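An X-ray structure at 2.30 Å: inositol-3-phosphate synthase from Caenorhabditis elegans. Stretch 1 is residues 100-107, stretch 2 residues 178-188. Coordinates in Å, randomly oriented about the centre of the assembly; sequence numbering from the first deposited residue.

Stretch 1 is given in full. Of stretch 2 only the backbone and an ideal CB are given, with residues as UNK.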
ATOM      1  N   GLN A 100     -18.632  31.445   9.191  1.00 26.57           N
ATOM      2  CA  GLN A 100     -19.277  32.751   9.399  1.00 26.56           C
ATOM      3  C   GLN A 100     -18.281  33.792   9.881  1.00 30.82           C
ATOM      4  O   GLN A 100     -18.251  34.915   9.371  1.00 32.86           O
ATOM      5  CB  GLN A 100     -20.398  32.626  10.413  1.00 25.97           C
ATOM      6  CG  GLN A 100     -21.713  32.085   9.869  1.00 21.07           C
ATOM      7  CD  GLN A 100     -22.696  31.735  10.972  1.00 22.62           C
ATOM      8  OE1 GLN A 100     -22.293  31.477  12.098  1.00 29.88           O
ATOM      9  NE2 GLN A 100     -23.988  31.672  10.637  1.00 13.86           N
ATOM     10  N   TYR A 101     -17.429  33.408  10.833  1.00 33.65           N
ATOM     11  CA  TYR A 101     -16.435  34.313  11.399  1.00 32.01           C
ATOM     12  C   TYR A 101     -15.054  34.214  10.787  1.00 33.85           C
ATOM     13  O   TYR A 101     -14.116  34.853  11.274  1.00 35.04           O
ATOM     14  CB  TYR A 101     -16.343  34.082  12.895  1.00 34.54           C
ATOM     15  CG  TYR A 101     -17.632  34.450  13.576  1.00 38.98           C
ATOM     16  CD1 TYR A 101     -18.646  33.515  13.735  1.00 37.98           C
ATOM     17  CD2 TYR A 101     -17.858  35.752  14.017  1.00 45.04           C
ATOM     18  CE1 TYR A 101     -19.845  33.855  14.341  1.00 47.43           C
ATOM     19  CE2 TYR A 101     -19.061  36.106  14.636  1.00 49.92           C
ATOM     20  CZ  TYR A 101     -20.044  35.152  14.784  1.00 44.37           C
ATOM     21  OH  TYR A 101     -21.221  35.480  15.385  1.00 48.57           O
ATOM     22  N   ALA A 102     -14.913  33.403   9.737  1.00 33.79           N
ATOM     23  CA  ALA A 102     -13.631  33.239   9.061  1.00 30.27           C
ATOM     24  C   ALA A 102     -12.487  32.899  10.027  1.00 29.68           C
ATOM     25  O   ALA A 102     -11.404  33.501   9.983  1.00 29.25           O
ATOM     26  CB  ALA A 102     -13.313  34.486   8.262  1.00 32.85           C
ATOM     27  N   MET A 103     -12.718  31.902  10.879  1.00 28.28           N
ATOM     28  CA  MET A 103     -11.727  31.517  11.882  1.00 24.74           C
ATOM     29  C   MET A 103     -10.496  30.874  11.275  1.00 26.44           C
ATOM     30  O   MET A 103     -10.580  30.116  10.295  1.00 28.12           O
ATOM     31  CB  MET A 103     -12.336  30.641  12.971  1.00 24.66           C
ATOM     32  CG  MET A 103     -13.730  31.091  13.455  1.00 19.52           C
ATOM     33  SD  MET A 103     -14.225  30.355  15.024  1.00 27.07           S
ATOM     34  CE  MET A 103     -15.657  31.296  15.487  1.00 31.81           C
ATOM     35  N   THR A 104      -9.342  31.210  11.846  1.00 24.82           N
ATOM     36  CA  THR A 104      -8.091  30.608  11.448  1.00 26.03           C
ATOM     37  C   THR A 104      -7.491  29.903  12.644  1.00 24.18           C
ATOM     38  O   THR A 104      -7.893  30.142  13.767  1.00 20.49           O
ATOM     39  CB  THR A 104      -7.090  31.672  10.918  1.00 28.43           C
ATOM     40  OG1 THR A 104      -7.178  32.848  11.703  1.00 24.67           O
ATOM     41  CG2 THR A 104      -7.464  32.163   9.525  1.00 30.88           C
ATOM     42  N   TRP A 105      -6.536  29.012  12.396  1.00 23.09           N
ATOM     43  CA  TRP A 105      -5.784  28.417  13.505  1.00 22.29           C
ATOM     44  C   TRP A 105      -4.331  28.220  13.067  1.00 21.66           C
ATOM     45  O   TRP A 105      -4.079  28.041  11.869  1.00 20.46           O
ATOM     46  CB  TRP A 105      -6.460  27.117  14.009  1.00 21.94           C
ATOM     47  CG  TRP A 105      -6.744  26.109  12.938  1.00 24.12           C
ATOM     48  CD1 TRP A 105      -5.997  25.021  12.647  1.00 18.08           C
ATOM     49  CD2 TRP A 105      -7.843  26.111  11.999  1.00 23.62           C
ATOM     50  NE1 TRP A 105      -6.541  24.331  11.590  1.00 33.26           N
ATOM     51  CE2 TRP A 105      -7.687  24.963  11.180  1.00 23.79           C
ATOM     52  CE3 TRP A 105      -8.948  26.967  11.768  1.00 18.85           C
ATOM     53  CZ2 TRP A 105      -8.574  24.647  10.119  1.00 15.21           C
ATOM     54  CZ3 TRP A 105      -9.852  26.648  10.747  1.00 12.96           C
ATOM     55  CH2 TRP A 105      -9.642  25.485   9.914  1.00 17.67           C
ATOM     56  N   ARG A 106      -3.377  28.307  14.004  1.00 20.16           N
ATOM     57  CA  ARG A 106      -1.966  28.122  13.646  1.00 21.43           C
ATOM     58  C   ARG A 106      -1.690  26.659  13.281  1.00 19.90           C
ATOM     59  O   ARG A 106      -2.216  25.750  13.930  1.00 18.21           O
ATOM     60  CB  ARG A 106      -1.038  28.517  14.798  1.00 23.16           C
ATOM     61  CG  ARG A 106      -0.615  30.014  14.859  1.00 31.82           C
ATOM     62  CD  ARG A 106       0.554  30.452  13.896  1.00 47.26           C
ATOM     63  NE  ARG A 106       1.797  29.654  13.987  1.00 51.43           N
ATOM     64  CZ  ARG A 106       2.555  29.304  12.922  1.00 52.39           C
ATOM     65  NH1 ARG A 106       2.188  29.692  11.706  1.00 52.64           N
ATOM     66  NH2 ARG A 106       3.677  28.577  13.053  1.00 26.94           N
ATOM     67  N   THR A 107      -0.857  26.435  12.265  1.00 17.18           N
ATOM     68  CA  THR A 107      -0.316  25.111  12.009  1.00 19.02           C
ATOM     69  C   THR A 107       1.187  25.247  11.880  1.00 22.16           C
ATOM     70  O   THR A 107       1.718  26.366  11.788  1.00 23.74           O
ATOM     71  CB  THR A 107      -0.923  24.514  10.753  1.00 18.70           C
ATOM     72  OG1 THR A 107      -0.620  25.348   9.627  1.00 20.29           O
ATOM     73  CG2 THR A 107      -2.441  24.586  10.837  1.00 20.03           C
ATOM     74  N   UNK A 178      -7.125  21.892  18.793  1.00 10.52           N
ATOM     75  CA  UNK A 178      -7.514  22.494  20.059  1.00 15.63           C
ATOM     76  C   UNK A 178      -7.842  23.947  19.821  1.00 13.00           C
ATOM     77  O   UNK A 178      -8.965  24.326  20.041  1.00 17.13           O
ATOM     78  CB  UNK A 178      -6.413  22.348  21.111  1.00 15.63           C
ATOM     79  N   UNK A 179      -6.932  24.692  19.220  1.00 15.91           N
ATOM     80  CA  UNK A 179      -7.119  26.123  19.002  1.00 21.30           C
ATOM     81  C   UNK A 179      -8.481  26.464  18.485  1.00 21.70           C
ATOM     82  O   UNK A 179      -9.103  27.381  19.008  1.00 19.10           O
ATOM     83  CB  UNK A 179      -6.066  26.652  18.027  1.00 21.30           C
ATOM     84  N   UNK A 180      -8.937  25.742  17.461  1.00 19.33           N
ATOM     85  CA  UNK A 180     -10.248  26.022  16.831  1.00 21.05           C
ATOM     86  C   UNK A 180     -11.449  25.692  17.720  1.00 22.18           C
ATOM     87  O   UNK A 180     -12.527  26.276  17.559  1.00 23.59           O
ATOM     88  CB  UNK A 180     -10.369  25.229  15.528  1.00 21.05           C
ATOM     89  N   UNK A 181     -11.272  24.760  18.653  1.00 25.02           N
ATOM     90  CA  UNK A 181     -12.323  24.432  19.615  1.00 24.34           C
ATOM     91  C   UNK A 181     -12.428  25.586  20.603  1.00 28.99           C
ATOM     92  O   UNK A 181     -13.540  25.966  21.014  1.00 29.66           O
ATOM     93  CB  UNK A 181     -12.036  23.112  20.334  1.00 24.34           C
ATOM     94  N   UNK A 182     -11.290  26.173  20.978  1.00 28.87           N
ATOM     95  CA  UNK A 182     -11.349  27.350  21.875  1.00 30.08           C
ATOM     96  C   UNK A 182     -12.017  28.561  21.248  1.00 26.72           C
ATOM     97  O   UNK A 182     -12.853  29.172  21.859  1.00 31.63           O
ATOM     98  CB  UNK A 182      -9.936  27.741  22.314  1.00 30.08           C
ATOM     99  N   UNK A 183     -11.664  28.890  20.025  1.00 27.21           N
ATOM    100  CA  UNK A 183     -12.328  29.953  19.293  1.00 24.90           C
ATOM    101  C   UNK A 183     -13.824  29.710  19.173  1.00 24.97           C
ATOM    102  O   UNK A 183     -14.623  30.658  19.282  1.00 21.13           O
ATOM    103  CB  UNK A 183     -11.709  30.099  17.901  1.00 24.90           C
ATOM    104  N   UNK A 184     -14.216  28.445  18.930  1.00 25.24           N
ATOM    105  CA  UNK A 184     -15.638  28.091  18.794  1.00 22.13           C
ATOM    106  C   UNK A 184     -16.411  27.951  20.108  1.00 25.58           C
ATOM    107  O   UNK A 184     -17.644  27.880  20.103  1.00 28.63           O
ATOM    108  CB  UNK A 184     -15.749  26.773  18.025  1.00 22.13           C
ATOM    109  N   UNK A 185     -15.697  27.964  21.230  1.00 23.60           N
ATOM    110  CA  UNK A 185     -16.301  27.758  22.544  1.00 22.85           C
ATOM    111  C   UNK A 185     -17.541  28.663  22.884  1.00 25.41           C
ATOM    112  O   UNK A 185     -18.588  28.139  23.271  1.00 26.51           O
ATOM    113  CB  UNK A 185     -15.215  27.987  23.598  1.00 22.85           C
ATOM    114  N   UNK A 186     -17.452  29.990  22.757  1.00 25.28           N
ATOM    115  CA  UNK A 186     -18.604  30.842  23.118  1.00 25.61           C
ATOM    116  C   UNK A 186     -19.819  30.679  22.180  1.00 26.12           C
ATOM    117  O   UNK A 186     -20.890  31.223  22.453  1.00 25.30           O
ATOM    118  CB  UNK A 186     -18.167  32.308  23.118  1.00 25.61           C
ATOM    119  N   UNK A 187     -19.661  29.922  21.094  1.00 26.23           N
ATOM    120  CA  UNK A 187     -20.772  29.696  20.181  1.00 25.28           C
ATOM    121  C   UNK A 187     -21.411  28.318  20.418  1.00 26.59           C
ATOM    122  O   UNK A 187     -22.636  28.161  20.368  1.00 27.52           O
ATOM    123  CB  UNK A 187     -20.295  29.819  18.732  1.00 25.28           C
ATOM    124  N   UNK A 188     -20.567  27.332  20.693  1.00 25.60           N
ATOM    125  CA  UNK A 188     -20.983  25.947  20.775  1.00 23.96           C
ATOM    126  C   UNK A 188     -21.383  25.593  22.160  1.00 26.06           C
ATOM    127  O   UNK A 188     -22.309  24.799  22.346  1.00 27.09           O
ATOM    128  CB  UNK A 188     -19.872  25.010  20.297  1.00 23.96           C
TER

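Stretch 2 is a helix running nearly antiparallel to strand 104-107, at 159° between their directions. Positions 179, 180, 183 and 187 point their CA-to-CB bonds toward stretch 1, the spacing expected of one helical face.

Position 178 has helical angles, and its CB has nothing of stretch 1 near it, so many residues would serve. It is Pro-178; this stretch has no earlier carbonyl for its N.

At position 179 the CB points toward the strand, 4.1 Å from CB of Trp-105, with the backbone N of Arg-106 5.1 Å away. A side chain carrying an acceptor, such as Asp, Glu, Asn or Gln, would suit. The residue is Glu-179. Its extended t, t chain brings OE1 to 2.6 Å from Arg-106 N, which donates a hydrogen bond to it at 158°. A water also donates to OE1 of Glu-179 and to O of Arg-106, joining the two residues a second time.

Position 180 aims its CB toward the indole, 4.4 Å from CE3 of Trp-105, and Met-103 lies close by. An apolar chain of moderate size is called for: Leu, Ile or Met. Leu-180 fills it. CD2 sits over one face of the six-membered ring of Trp-105, 3.9 Å from its centroid, in a CH-pi contact, while CD1 lies 4.0 Å from CB of Met-103.

Positions 181 and 182 find nothing of stretch 1 within reach and leave the choice open; they are Gln-181 and Glu-182.

At position 183 the CB points toward stretch 1 and lies 3.8 Å from SD of Met-103. In another direction, 5.6 Å from that CB, the carbonyl O of Thr-104 offers an acceptor, so a long chain that is apolar near its base and ends in a donor, Lys or Arg, fits well. Lys-183 is nearly extended after chi1, and its NZ donates a hydrogen bond to O of Thr-104 at 2.5 Å. NZ also makes a long salt bridge with OE2 of Glu-179, at 3.9 Å.

Position 184 points sideways, 4.9 Å from SD of Met-103, so a branched or flexible apolar chain could bend back. Leu-184 does so: its end comes nearer, with CD2 3.8 Å from SD of Met-103.

Position 185 is out of reach and tolerant; it is Arg-185. Position 186 is equally remote, but its N makes no bond to the preceding turn and the helix is kinked here, so proline, which has no amide hydrogen, costs no bond. It is Pro-186.

Position 187 points toward stretch 1, yet its CB has nothing of it within 5.5 Å. A short side chain would miss Tyr-101 and Met-103; an aromatic, Met or perhaps Leu can reach them. Phe-187 sets its ring obliquely to that of Tyr-101, centroids 4.6 Å apart and planes at 45°, and its CE1 lies 3.6 Å from CE of Met-103.

Position 188 is out of reach, so the contact leaves it unrestricted; it is Met-188.

Stretch 2 178-188: PELQEKLRPFM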
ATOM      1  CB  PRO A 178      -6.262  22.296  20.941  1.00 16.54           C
ATOM      2  CG  PRO A 178      -5.747  20.869  20.368  1.00 15.42           C
ATOM      3  CD  PRO A 178      -5.829  21.200  18.926  1.00 12.10           C
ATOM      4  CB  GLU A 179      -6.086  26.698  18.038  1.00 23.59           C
ATOM      5  CG  GLU A 179      -5.951  28.211  18.181  1.00 26.92           C
ATOM      6  CD  GLU A 179      -5.151  28.881  17.067  1.00 35.72           C
ATOM      7  OE1 GLU A 179      -4.274  28.235  16.443  1.00 28.23           O
ATOM      8  OE2 GLU A 179      -5.416  30.084  16.818  1.00 41.16           O
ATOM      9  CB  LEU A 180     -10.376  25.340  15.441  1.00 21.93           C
ATOM     10  CG  LEU A 180     -11.686  25.474  14.644  1.00 19.15           C
ATOM     11  CD1 LEU A 180     -12.074  26.942  14.384  1.00 23.09           C
ATOM     12  CD2 LEU A 180     -11.578  24.664  13.323  1.00 30.10           C
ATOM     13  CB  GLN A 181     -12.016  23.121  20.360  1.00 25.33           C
ATOM     14  CG  GLN A 181     -12.061  21.825  19.501  1.00 22.06           C
ATOM     15  CD  GLN A 181     -11.763  20.563  20.300  1.00 22.90           C
ATOM     16  OE1 GLN A 181     -12.097  20.497  21.497  1.00 25.34           O
ATOM     17  NE2 GLN A 181     -11.108  19.557  19.651  1.00 12.97           N
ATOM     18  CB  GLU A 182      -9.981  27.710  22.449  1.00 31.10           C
ATOM     19  CG  GLU A 182      -9.758  27.171  23.862  1.00 39.48           C
ATOM     20  CD  GLU A 182     -10.074  25.690  23.996  1.00 51.73           C
ATOM     21  OE1 GLU A 182      -9.247  24.834  23.567  1.00 50.98           O
ATOM     22  OE2 GLU A 182     -11.155  25.389  24.543  1.00 54.45           O
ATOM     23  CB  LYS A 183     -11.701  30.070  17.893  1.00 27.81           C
ATOM     24  CG  LYS A 183     -10.375  30.841  17.902  1.00 30.71           C
ATOM     25  CD  LYS A 183      -9.688  30.818  16.555  1.00 16.61           C
ATOM     26  CE  LYS A 183      -8.621  31.885  16.528  1.00 33.65           C
ATOM     27  NZ  LYS A 183      -8.208  32.252  15.146  1.00 30.62           N
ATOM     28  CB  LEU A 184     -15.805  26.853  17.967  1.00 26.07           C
ATOM     29  CG  LEU A 184     -15.557  26.935  16.466  1.00 22.30           C
ATOM     30  CD1 LEU A 184     -15.498  25.554  16.078  1.00 16.26           C
ATOM     31  CD2 LEU A 184     -16.730  27.621  15.765  1.00 17.03           C
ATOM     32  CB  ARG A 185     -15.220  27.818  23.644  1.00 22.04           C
ATOM     33  CG  ARG A 185     -15.763  28.016  25.044  1.00 13.37           C
ATOM     34  CD  ARG A 185     -14.798  27.586  26.155  1.00 22.42           C
ATOM     35  NE  ARG A 185     -15.529  27.081  27.328  1.00 29.37           N
ATOM     36  CZ  ARG A 185     -14.968  26.684  28.468  1.00 33.95           C
ATOM     37  NH1 ARG A 185     -13.656  26.718  28.603  1.00 30.58           N
ATOM     38  NH2 ARG A 185     -15.720  26.254  29.482  1.00 33.28           N
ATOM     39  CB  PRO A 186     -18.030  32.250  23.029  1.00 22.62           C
ATOM     40  CG  PRO A 186     -16.942  32.150  22.065  1.00 24.21           C
ATOM     41  CD  PRO A 186     -16.306  30.798  22.288  1.00 25.43           C
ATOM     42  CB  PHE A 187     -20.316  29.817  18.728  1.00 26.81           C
ATOM     43  CG  PHE A 187     -19.665  31.135  18.383  1.00 27.37           C
ATOM     44  CD1 PHE A 187     -18.288  31.299  18.503  1.00 31.91           C
ATOM     45  CD2 PHE A 187     -20.428  32.202  17.895  1.00 27.74           C
ATOM     46  CE1 PHE A 187     -17.668  32.503  18.171  1.00 32.90           C
ATOM     47  CE2 PHE A 187     -19.823  33.395  17.557  1.00 34.32           C
ATOM     48  CZ  PHE A 187     -18.436  33.552  17.697  1.00 36.41           C
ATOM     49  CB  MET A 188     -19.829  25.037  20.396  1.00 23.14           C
ATOM     50  CG  MET A 188     -19.375  25.221  19.025  1.00 13.94           C
ATOM     51  SD  MET A 188     -20.539  24.538  17.836  1.00 27.11           S
ATOM     52  CE  MET A 188     -19.984  22.809  17.800  1.00 15.67           C
TER
HETATM   53  O   HOH W   1      -3.191  25.950  16.329  1.00 39.77           O
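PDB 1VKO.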